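Local coordinates for protein peptide ABC transporter permease (PDB 6EXS) that probably imports peptides across the bacterial membrane as a POT-family transporter, and binds a thioalcohol-conjugated peptide of the kind that is a precursor of human axillary malodour, at residues A[3-8]-A[204-209]; A[38-43]-A[309-314]; A[47-52]-A[174-179]. All coordinates share one frame; numbering follows the deposited sequence.

Contact 1. Residues A[3-8]-A[204-209]; sequences IQSIPQ and LGSVGM
The CG2 methyl of Ile6 lies over the backbone at the end of helix 178-204, with the carbonyl O of Leu204 3.1 Å from Ile6 CG2 and the N of Gly205 3.6 Å from the same methyl. This is where the sixth helix of the N-terminal bundle of a major facilitator superfamily fold gives way to a run of turns. Gly205, with positive phi, takes the second position of a type II' turn from Leu204 to Val207, and a type II turn from Ser206 to Met209 overlaps it. Facing them, residues 3-6 form a type I turn whose closing bond, from Ile6 N to Ile3 O, is weak. Ile6 holds CG1 between its backbone N and carbonyl carbon (chi1 62°), the crowded position, while CG2 stands beside the N and meets the helix end. The Ile6 and Val207 side chains cross at about a right angle, Ile6 CD1 meeting Val207 CG2 at 4.1 Å. Both residues are buried, as is Leu204, whose own side chain points away from the N-terminal segment. The turns are also tied to helix 74-106, where Arg88 NH1 donates hydrogen bonds to both Gly205 O and Val207 O. A CB at Gly205 would point at the N-terminal segment and run into Ser5 OG; the bare CA lets Ser5 OG come to 3.9 Å from Gly205 CA. Ser5 OG has a weak hydrogen bond to Thr2 O. Polar contact between the two segments is confined to this more exposed flank, where the two serine hydroxyls share a hydrogen bond, Ser5 OG to Ser206 OG at 3.1 Å.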
# COMPACT_ATOMS: atom_id res chain seq x y z
N ILE A 3 26.27 -14.40 -6.29
CA ILE A 3 25.90 -15.59 -5.50
C ILE A 3 27.13 -16.17 -4.77
O ILE A 3 26.99 -16.81 -3.72
CB ILE A 3 25.12 -16.63 -6.38
CG1 ILE A 3 23.84 -16.01 -7.04
CG2 ILE A 3 24.80 -17.94 -5.65
CD1 ILE A 3 22.75 -15.38 -6.08
N GLN A 4 28.34 -15.90 -5.30
CA GLN A 4 29.62 -16.35 -4.72
C GLN A 4 29.91 -15.66 -3.38
O GLN A 4 30.49 -16.27 -2.48
CB GLN A 4 30.78 -16.12 -5.70
CG GLN A 4 30.83 -17.09 -6.87
CD GLN A 4 32.08 -16.91 -7.70
OE1 GLN A 4 33.12 -17.51 -7.43
NE2 GLN A 4 32.01 -16.07 -8.72
N SER A 5 29.50 -14.38 -3.26
CA SER A 5 29.71 -13.54 -2.09
C SER A 5 28.64 -13.68 -0.98
O SER A 5 28.74 -13.00 0.04
CB SER A 5 29.83 -12.08 -2.53
OG SER A 5 28.63 -11.62 -3.13
N ILE A 6 27.60 -14.53 -1.19
CA ILE A 6 26.49 -14.63 -0.22
C ILE A 6 26.16 -16.06 0.25
O ILE A 6 26.11 -16.97 -0.58
CB ILE A 6 25.20 -13.92 -0.75
CG1 ILE A 6 24.65 -14.55 -2.06
CG2 ILE A 6 25.45 -12.44 -0.92
CD1 ILE A 6 23.31 -14.04 -2.51
N PRO A 7 25.86 -16.23 1.57
CA PRO A 7 25.45 -17.56 2.06
C PRO A 7 24.11 -17.97 1.43
O PRO A 7 23.23 -17.14 1.28
CB PRO A 7 25.35 -17.37 3.58
CG PRO A 7 25.19 -15.93 3.79
CD PRO A 7 25.88 -15.24 2.66
N GLN A 8 24.02 -19.24 0.99
CA GLN A 8 22.84 -19.76 0.29
C GLN A 8 21.82 -20.44 1.20
O GLN A 8 20.74 -20.82 0.74
CB GLN A 8 23.26 -20.67 -0.88
CG GLN A 8 23.61 -19.89 -2.16
CD GLN A 8 22.48 -19.00 -2.66
OE1 GLN A 8 21.36 -19.45 -2.94
NE2 GLN A 8 22.76 -17.70 -2.75
N LEU A 204 24.61 -10.08 2.46
CA LEU A 204 24.10 -9.62 1.15
C LEU A 204 25.20 -9.42 0.09
O LEU A 204 24.89 -9.36 -1.10
CB LEU A 204 23.22 -8.35 1.30
CG LEU A 204 22.15 -8.34 2.41
CD1 LEU A 204 21.61 -6.94 2.64
CD2 LEU A 204 21.01 -9.30 2.10
N GLY A 205 26.45 -9.35 0.54
CA GLY A 205 27.63 -9.19 -0.30
C GLY A 205 27.57 -8.07 -1.32
O GLY A 205 27.27 -6.92 -0.97
N SER A 206 27.83 -8.43 -2.58
CA SER A 206 27.85 -7.52 -3.73
C SER A 206 26.48 -7.20 -4.33
O SER A 206 26.38 -6.28 -5.14
CB SER A 206 28.75 -8.09 -4.82
OG SER A 206 28.27 -9.35 -5.25
N VAL A 207 25.43 -7.97 -3.95
CA VAL A 207 24.06 -7.83 -4.45
C VAL A 207 23.52 -6.40 -4.27
O VAL A 207 23.33 -5.94 -3.14
CB VAL A 207 23.10 -8.88 -3.83
CG1 VAL A 207 21.65 -8.64 -4.26
CG2 VAL A 207 23.52 -10.30 -4.18
N GLY A 208 23.30 -5.72 -5.39
CA GLY A 208 22.75 -4.37 -5.48
C GLY A 208 23.65 -3.24 -5.04
O GLY A 208 23.15 -2.17 -4.68
N MET A 209 24.97 -3.44 -5.09
CA MET A 209 25.95 -2.42 -4.68
C MET A 209 26.21 -1.34 -5.74
O MET A 209 26.89 -0.35 -5.46
CB MET A 209 27.27 -3.07 -4.24
CG MET A 209 27.15 -3.88 -2.95
SD MET A 209 27.02 -2.86 -1.46
CE MET A 209 28.73 -2.33 -1.31

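Contact 2. Residues A[38-43]-A[309-314]; sequences MLIFYM and LNIYGL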
# COMPACT_ATOMS: atom_id res chain seq x y z
N MET A 38 -2.62 5.42 13.96
CA MET A 38 -2.74 6.59 14.84
C MET A 38 -3.01 7.87 14.09
O MET A 38 -3.71 8.73 14.61
CB MET A 38 -1.43 6.78 15.63
CG MET A 38 -1.12 5.69 16.62
SD MET A 38 0.28 6.17 17.67
CE MET A 38 -0.56 7.00 18.94
N LEU A 39 -2.41 8.04 12.89
CA LEU A 39 -2.48 9.27 12.09
C LEU A 39 -3.90 9.80 11.86
O LEU A 39 -4.10 11.00 12.04
CB LEU A 39 -1.73 9.15 10.75
CG LEU A 39 -1.24 10.48 10.15
CD1 LEU A 39 -0.07 11.07 10.94
CD2 LEU A 39 -0.82 10.30 8.70
N ILE A 40 -4.87 8.93 11.51
CA ILE A 40 -6.25 9.37 11.24
C ILE A 40 -6.88 10.03 12.48
O ILE A 40 -7.42 11.12 12.36
CB ILE A 40 -7.15 8.25 10.61
CG1 ILE A 40 -8.57 8.79 10.24
CG2 ILE A 40 -7.22 6.95 11.45
CD1 ILE A 40 -8.66 9.82 9.12
N PHE A 41 -6.74 9.41 13.67
CA PHE A 41 -7.28 9.94 14.92
C PHE A 41 -6.53 11.18 15.39
O PHE A 41 -7.17 12.16 15.76
CB PHE A 41 -7.34 8.86 16.00
CG PHE A 41 -8.04 7.64 15.49
CD1 PHE A 41 -9.40 7.67 15.18
CD2 PHE A 41 -7.34 6.46 15.24
CE1 PHE A 41 -10.03 6.56 14.64
CE2 PHE A 41 -7.98 5.34 14.73
CZ PHE A 41 -9.32 5.40 14.41
N TYR A 42 -5.19 11.17 15.29
CA TYR A 42 -4.34 12.31 15.63
C TYR A 42 -4.75 13.56 14.83
O TYR A 42 -4.78 14.64 15.39
CB TYR A 42 -2.87 11.96 15.37
CG TYR A 42 -1.91 13.11 15.59
CD1 TYR A 42 -1.83 13.75 16.82
CD2 TYR A 42 -1.04 13.51 14.58
CE1 TYR A 42 -0.91 14.78 17.04
CE2 TYR A 42 -0.12 14.54 14.79
CZ TYR A 42 -0.06 15.17 16.03
OH TYR A 42 0.85 16.18 16.25
N MET A 43 -5.08 13.40 13.53
CA MET A 43 -5.51 14.51 12.67
C MET A 43 -6.89 15.11 13.02
O MET A 43 -6.97 16.33 13.20
CB MET A 43 -5.46 14.10 11.20
CG MET A 43 -4.05 13.94 10.68
SD MET A 43 -4.00 13.76 8.89
CE MET A 43 -4.50 12.06 8.71
N LEU A 309 -14.26 3.24 7.08
CA LEU A 309 -14.94 2.19 7.84
C LEU A 309 -14.66 2.24 9.36
O LEU A 309 -15.58 1.98 10.14
CB LEU A 309 -14.62 0.80 7.26
CG LEU A 309 -15.60 -0.35 7.58
CD1 LEU A 309 -17.05 0.01 7.21
CD2 LEU A 309 -15.16 -1.64 6.90
N ASN A 310 -13.42 2.61 9.76
CA ASN A 310 -12.99 2.74 11.16
C ASN A 310 -13.65 3.92 11.92
O ASN A 310 -14.03 3.75 13.09
CB ASN A 310 -11.45 2.79 11.25
CG ASN A 310 -10.76 3.82 10.38
OD1 ASN A 310 -11.32 4.33 9.41
ND2 ASN A 310 -9.51 4.10 10.70
N ILE A 311 -13.77 5.12 11.27
CA ILE A 311 -14.42 6.31 11.84
C ILE A 311 -15.93 6.01 11.98
O ILE A 311 -16.53 6.40 12.98
CB ILE A 311 -14.16 7.60 11.03
CG1 ILE A 311 -12.65 7.93 10.93
CG2 ILE A 311 -14.94 8.79 11.63
CD1 ILE A 311 -12.34 9.19 10.06
N TYR A 312 -16.51 5.31 10.99
CA TYR A 312 -17.92 4.89 11.00
C TYR A 312 -18.17 3.93 12.16
O TYR A 312 -19.17 4.07 12.85
CB TYR A 312 -18.32 4.23 9.67
CG TYR A 312 -19.80 3.90 9.56
CD1 TYR A 312 -20.75 4.91 9.43
CD2 TYR A 312 -20.23 2.58 9.56
CE1 TYR A 312 -22.11 4.60 9.29
CE2 TYR A 312 -21.59 2.27 9.44
CZ TYR A 312 -22.52 3.28 9.30
OH TYR A 312 -23.85 2.97 9.17
N GLY A 313 -17.24 3.00 12.40
CA GLY A 313 -17.32 2.07 13.51
C GLY A 313 -17.24 2.79 14.84
O GLY A 313 -18.07 2.56 15.72
N LEU A 314 -16.26 3.71 14.98
CA LEU A 314 -16.05 4.53 16.18
C LEU A 314 -17.25 5.41 16.52
O LEU A 314 -17.63 5.54 17.69
CB LEU A 314 -14.76 5.38 16.02
CG LEU A 314 -14.32 6.31 17.17
CD1 LEU A 314 -14.08 5.54 18.47
CD2 LEU A 314 -13.07 7.04 16.82
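Ile40 and Ile311 make the closely fitted part of the contact, with Ile311 CD1 set against Ile40 CG1 at 3.8 Å and against Ile40 CD1 at 3.9 Å. The pair joins the first helix of the N-terminal half of the major facilitator fold to helix 309-316 of the C-terminal half, consistent with the extracellular gate of POT transporters. The two helix segments are well separated, 11.5 Å between axes at a crossing angle of -59°, and side chains alone bridge the gap, with no hydrogen bond across it. Asn310, its CG held between the backbone N and the carbonyl carbon (chi1 52°), leans in beside the isoleucines: its ND2 lies 3.7 Å from Ile40 CG2 and 3.9 Å from Phe41 CZ, its amide plane turned 67° from the ring. The ND2 of this buried residue has a weak hydrogen bond to Ser306 O, and the side chain also touches Tyr403 and Phe335, so it backs onto residues lining the peptide-conjugate pocket. Ile40 CG2 meanwhile sits 3.7 Å above one face of the Phe41 ring, offset toward the rim. The looser side is at Leu314, partly exposed where the other four are buried, and touching through one branch, Leu314 CD2, 3.8 Å from Phe41 CE1.

Contact 3. Residues A[47-52]-A[174-179]; sequences IHQNGL and DIRNFH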
# COMPACT_ATOMS: atom_id res chain seq x y z
N ILE A 47 -8.02 19.60 19.51
CA ILE A 47 -6.78 20.11 20.12
C ILE A 47 -6.72 19.74 21.61
O ILE A 47 -5.66 19.34 22.09
CB ILE A 47 -6.59 21.65 19.89
CG1 ILE A 47 -6.80 22.06 18.40
CG2 ILE A 47 -5.26 22.16 20.44
CD1 ILE A 47 -5.61 21.90 17.45
N HIS A 48 -7.88 19.85 22.33
CA HIS A 48 -7.97 19.51 23.76
C HIS A 48 -7.72 18.01 24.00
O HIS A 48 -7.35 17.62 25.11
CB HIS A 48 -9.27 20.02 24.43
CG HIS A 48 -10.55 19.39 23.94
ND1 HIS A 48 -10.98 18.16 24.42
CD2 HIS A 48 -11.50 19.90 23.12
CE1 HIS A 48 -12.15 17.94 23.84
NE2 HIS A 48 -12.51 18.96 23.05
N GLN A 49 -7.83 17.19 22.94
CA GLN A 49 -7.59 15.74 22.94
C GLN A 49 -6.21 15.37 22.37
O GLN A 49 -6.00 14.21 22.01
CB GLN A 49 -8.72 14.99 22.19
CG GLN A 49 -10.09 15.01 22.88
CD GLN A 49 -10.05 14.53 24.31
OE1 GLN A 49 -9.78 13.36 24.59
NE2 GLN A 49 -10.30 15.43 25.24
N ASN A 50 -5.27 16.35 22.30
CA ASN A 50 -3.89 16.26 21.80
C ASN A 50 -3.79 15.95 20.28
O ASN A 50 -2.71 15.63 19.76
CB ASN A 50 -3.05 15.29 22.63
CG ASN A 50 -2.86 15.72 24.06
OD1 ASN A 50 -2.75 16.90 24.37
ND2 ASN A 50 -2.77 14.76 24.96
N GLY A 51 -4.92 16.12 19.58
CA GLY A 51 -5.02 15.98 18.14
C GLY A 51 -4.72 17.28 17.43
O GLY A 51 -4.33 18.27 18.07
N LEU A 52 -4.90 17.31 16.10
CA LEU A 52 -4.62 18.50 15.29
C LEU A 52 -5.87 19.34 14.97
O LEU A 52 -5.74 20.48 14.51
CB LEU A 52 -3.84 18.16 14.00
CG LEU A 52 -2.38 17.70 14.17
CD1 LEU A 52 -1.77 17.28 12.82
CD2 LEU A 52 -1.51 18.77 14.81
N ASP A 174 -5.47 5.78 23.44
CA ASP A 174 -6.31 5.81 24.65
C ASP A 174 -5.91 6.92 25.64
O ASP A 174 -6.78 7.66 26.09
CB ASP A 174 -6.33 4.44 25.34
CG ASP A 174 -7.16 3.37 24.65
OD1 ASP A 174 -8.02 3.73 23.82
OD2 ASP A 174 -6.98 2.17 24.97
N ILE A 175 -4.60 7.04 25.97
CA ILE A 175 -4.09 8.07 26.89
C ILE A 175 -3.82 9.41 26.17
O ILE A 175 -3.39 10.37 26.82
CB ILE A 175 -2.87 7.59 27.74
CG1 ILE A 175 -1.62 7.30 26.86
CG2 ILE A 175 -3.24 6.40 28.63
CD1 ILE A 175 -0.29 7.22 27.60
N ARG A 176 -4.06 9.47 24.84
CA ARG A 176 -3.89 10.66 23.98
C ARG A 176 -2.41 11.14 23.91
O ARG A 176 -2.14 12.33 23.73
CB ARG A 176 -4.87 11.81 24.37
CG ARG A 176 -6.35 11.42 24.46
CD ARG A 176 -6.98 11.19 23.10
NE ARG A 176 -8.43 11.00 23.18
CZ ARG A 176 -9.07 9.86 22.95
NH1 ARG A 176 -10.39 9.80 23.04
NH2 ARG A 176 -8.40 8.77 22.59
N ASN A 177 -1.46 10.20 24.01
CA ASN A 177 -0.03 10.47 23.92
C ASN A 177 0.40 10.10 22.51
O ASN A 177 0.98 9.04 22.28
CB ASN A 177 0.74 9.69 25.00
CG ASN A 177 2.22 10.00 25.12
OD1 ASN A 177 2.96 9.27 25.77
ND2 ASN A 177 2.69 11.08 24.51
N PHE A 178 0.06 10.96 21.54
CA PHE A 178 0.39 10.73 20.14
C PHE A 178 1.88 10.84 19.89
O PHE A 178 2.46 9.89 19.34
CB PHE A 178 -0.44 11.64 19.21
CG PHE A 178 -1.93 11.35 19.26
CD1 PHE A 178 -2.47 10.21 18.66
CD2 PHE A 178 -2.80 12.21 19.94
CE1 PHE A 178 -3.84 9.95 18.72
CE2 PHE A 178 -4.17 11.95 20.00
CZ PHE A 178 -4.68 10.82 19.39
N HIS A 179 2.52 11.92 20.40
CA HIS A 179 3.97 12.11 20.28
C HIS A 179 4.79 10.93 20.84
O HIS A 179 5.82 10.57 20.26
CB HIS A 179 4.42 13.44 20.91
CG HIS A 179 3.88 14.64 20.21
ND1 HIS A 179 3.76 14.69 18.83
CD2 HIS A 179 3.45 15.81 20.73
CE1 HIS A 179 3.26 15.88 18.56
NE2 HIS A 179 3.07 16.59 19.67
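Gln49 OE1 accepts a hydrogen bond from Arg176 NE at 3.1 Å, nearly straight with an N-H...O angle of 160°. The donor lies in the carbonyl plane on a lone pair of OE1, and OE1 in turn sits at the edge of the guanidinium, while the amide and guanidinium planes stand 86° apart. Both chains bend to arrive there. In Arg176 the bend at chi2 (-73°) folds CD back toward the loop, where it comes within 3.4 Å of Gln49 O. Gln49 is bent at its own chi2, and the other half of its amide is engaged as well, because NE2 donates to His48 ND1 at 2.9 Å within the amide plane. The two bonds, one on OE1 and one on NE2, restrain the rotation of the amide. Arg176 NH2 is taken up by Val173 O, in the last turn of helix 147-174. That helix ends in a Schellman motif with Arg176 at positive phi, Asn177 takes the N-cap position of helix 178-204, and the loop between the first two helices of the N-terminal bundle of the major facilitator fold packs on this joint. Asn50, its CG anti to its own carbonyl carbon, points its side chain at the joint and gives ND2 to Arg176 O at 2.8 Å; the donor is tilted from the carbonyl plane. Deeper in, the ring of the buried Phe178 meets loop carbonyls: Gln49 O lies at its edge, in plane, 3.5 Å from CE2, while Asn50 O approaches CD2 obliquely at 3.4 Å. The ring also touches Met38 and Phe45 and meets the Tyr42 ring.

How the contacts relate
From the N terminus, residues 3-8 come first and close a long loop with 204-209, so that contact 1 ties the chain's start to the end of the N-terminal six-helix bundle. Contact 2 begins inside that span, at 38-43, but ends beyond it at 309-314; the two therefore cross, and contact 2 joins the halves of the transporter. Contact 3, from 47-52 to 174-179, falls within both spans and links two helix connections of the N-terminal bundle. Contacts 2 and 3 are neighbours, centres 13 Å apart, meeting through Tyr42, whose O probably accepts a hydrogen bond from Leu52 N. Contact 1 lies across the chain's centre from contact 2, about 43 Å between centres.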